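Local structure of glutamate racemase (Campylobacter jejuni, 3UHF) at residues A[197-202]-A[223-228]. The protein belongs to the Asp/Glu/hydantoin racemase family, whose chain folds into two alpha/beta lobes, and is modelled here with D-glutamic acid bound. Sequence-based numbering, arbitrary orientation.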
loop_
_atom_site.group_PDB
_atom_site.type_symbol
_atom_site.label_atom_id
_atom_site.label_comp_id
_atom_site.label_asym_id
_atom_site.label_seq_id
_atom_site.Cartn_x
_atom_site.Cartn_y
_atom_site.Cartn_z
ATOM N N PRO A 197 18.710 9.503 -3.262
ATOM C CA PRO A 197 18.076 9.012 -4.490
ATOM C C PRO A 197 17.278 10.085 -5.229
ATOM O O PRO A 197 16.872 11.092 -4.645
ATOM C CB PRO A 197 17.143 7.922 -3.968
ATOM C CG PRO A 197 16.741 8.415 -2.621
ATOM C CD PRO A 197 17.948 9.125 -2.058
ATOM N N ASP A 198 17.062 9.869 -6.523
ATOM C CA ASP A 198 16.176 10.730 -7.286
ATOM C C ASP A 198 14.716 10.408 -6.997
ATOM O O ASP A 198 13.852 11.290 -7.058
ATOM C CB ASP A 198 16.478 10.613 -8.782
ATOM C CG ASP A 198 17.883 11.079 -9.118
ATOM O OD1 ASP A 198 18.134 12.297 -9.012
ATOM O OD2 ASP A 198 18.738 10.232 -9.474
ATOM N N ALA A 199 14.442 9.142 -6.684
ATOM C CA ALA A 199 13.104 8.733 -6.268
ATOM C C ALA A 199 13.169 7.793 -5.071
ATOM O O ALA A 199 14.002 6.891 -5.024
ATOM C CB ALA A 199 12.360 8.064 -7.407
ATOM N N LEU A 200 12.271 8.006 -4.117
ATOM C CA LEU A 200 12.164 7.110 -2.955
ATOM C C LEU A 200 10.804 6.433 -3.022
ATOM O O LEU A 200 9.766 7.098 -2.919
ATOM C CB LEU A 200 12.271 7.926 -1.673
ATOM C CG LEU A 200 12.061 7.181 -0.350
ATOM C CD1 LEU A 200 13.123 6.119 -0.171
ATOM C CD2 LEU A 200 12.095 8.175 0.800
ATOM N N ILE A 201 10.789 5.123 -3.246
ATOM C CA ILE A 201 9.514 4.430 -3.287
ATOM C C ILE A 201 9.085 4.084 -1.861
ATOM O O ILE A 201 9.775 3.339 -1.150
ATOM C CB ILE A 201 9.540 3.155 -4.147
ATOM C CG1 ILE A 201 10.049 3.475 -5.568
ATOM C CG2 ILE A 201 8.133 2.590 -4.230
ATOM C CD1 ILE A 201 10.031 2.276 -6.524
ATOM N N LEU A 202 7.952 4.632 -1.440
ATOM C CA LEU A 202 7.422 4.324 -0.115
ATOM C C LEU A 202 6.684 2.992 -0.198
ATOM O O LEU A 202 5.444 2.950 -0.243
ATOM C CB LEU A 202 6.476 5.434 0.336
ATOM C CG LEU A 202 7.093 6.838 0.373
ATOM C CD1 LEU A 202 6.049 7.861 0.765
ATOM C CD2 LEU A 202 8.270 6.894 1.349
ATOM N N LYS A 223 12.193 12.673 -5.113
ATOM C CA LYS A 223 10.748 12.568 -5.285
ATOM C C LYS A 223 10.209 11.357 -4.536
ATOM O O LYS A 223 10.724 10.253 -4.684
ATOM C CB LYS A 223 10.401 12.463 -6.773
ATOM C CG LYS A 223 10.812 13.679 -7.583
ATOM C CD LYS A 223 10.441 13.502 -9.051
ATOM C CE LYS A 223 10.664 14.782 -9.843
ATOM N NZ LYS A 223 9.975 14.707 -11.158
ATOM N N LEU A 224 9.171 11.555 -3.725
ATOM C CA LEU A 224 8.590 10.447 -2.985
ATOM C C LEU A 224 7.474 9.815 -3.814
ATOM O O LEU A 224 6.618 10.519 -4.355
ATOM C CB LEU A 224 8.052 10.902 -1.620
ATOM C CG LEU A 224 9.043 10.958 -0.448
ATOM C CD1 LEU A 224 10.181 11.898 -0.767
ATOM C CD2 LEU A 224 8.323 11.420 0.808
ATOM N N ILE A 225 7.508 8.490 -3.926
ATOM C CA ILE A 225 6.481 7.749 -4.648
ATOM C C ILE A 225 5.520 7.110 -3.650
ATOM O O ILE A 225 5.903 6.223 -2.896
ATOM C CB ILE A 225 7.096 6.652 -5.563
ATOM C CG1 ILE A 225 8.219 7.235 -6.430
ATOM C CG2 ILE A 225 6.015 5.997 -6.397
ATOM C CD1 ILE A 225 7.785 8.363 -7.364
ATOM N N HIS A 226 4.268 7.567 -3.655
ATOM C CA HIS A 226 3.255 7.130 -2.682
ATOM C C HIS A 226 2.454 5.972 -3.316
ATOM O O HIS A 226 1.948 6.106 -4.435
ATOM C CB HIS A 226 2.376 8.357 -2.393
ATOM C CG HIS A 226 1.329 8.169 -1.340
ATOM N ND1 HIS A 226 0.239 7.343 -1.508
ATOM C CD2 HIS A 226 1.160 8.777 -0.140
ATOM C CE1 HIS A 226 -0.535 7.420 -0.438
ATOM N NE2 HIS A 226 -0.004 8.290 0.402
ATOM N N SER A 227 2.385 4.827 -2.636
ATOM C CA SER A 227 1.746 3.631 -3.199
ATOM C C SER A 227 0.251 3.808 -3.428
ATOM O O SER A 227 -0.310 3.251 -4.381
ATOM C CB SER A 227 2.004 2.396 -2.311
ATOM O OG SER A 227 3.370 2.013 -2.354
ATOM N N GLY A 228 -0.397 4.578 -2.557
ATOM C CA GLY A 228 -1.817 4.862 -2.702
ATOM C C GLY A 228 -2.119 5.738 -3.907
ATOM O O GLY A 228 -3.036 5.460 -4.684
HETATM O O HOH W 1 3.066 4.407 0.134
#
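Leu-200 turns both its N and its O to the neighbouring strand: its N gives a hydrogen bond to Lys-223 O (2.8 Å), and its O takes one from Ile-225 N (2.8 Å). Lys-223 N to Asp-198 O and Leu-202 N to Ile-225 O extend the ladder at its two ends, pairing strands 199-202 and 223-226 in parallel. Packing is closest around Ile-225 and Leu-202. Ile-225 shares a face with Ala-199 and Ile-201; its CG1, anti to the carbonyl carbon (chi1 -50°), meets Ala-199 CB and Ile-201 CG1, each at 4.3 Å, where Thr-124 of helix 117-128 touches both isoleucines. On the other face, Leu-202 sets CB and CG against Ile-225 O and brings CD1 within 4.2 Å of Leu-224 CD2, while Leu-200 CD2 rests against Leu-224 CG; Leu-214 of helix 211-218 touches both Leu-200 and Leu-202. The Lys-223 end is looser. Only the root of that side chain passes Asp-198 O, CB at 3.7 Å, before the extended chain leads its ammonium away to a weak bond with Ala-127 O. Beyond the ladder a water links the end of strand 199-202 to the start of helix 227-238, donating to Leu-202 O and accepting from Ser-227 N. Ser-227 OG also lies 3.1 Å from Leu-202 O, with Asn-95 of the ligand pocket as a weak second partner, and the Ser-227 side chain is about 7 Å from the bound D-glutamic acid. With helix 211-218 as the connection, the two strands form a parallel beta-alpha-beta unit at one side of a four-stranded sheet, with the C-terminal ends of its strands toward the ligand pocket.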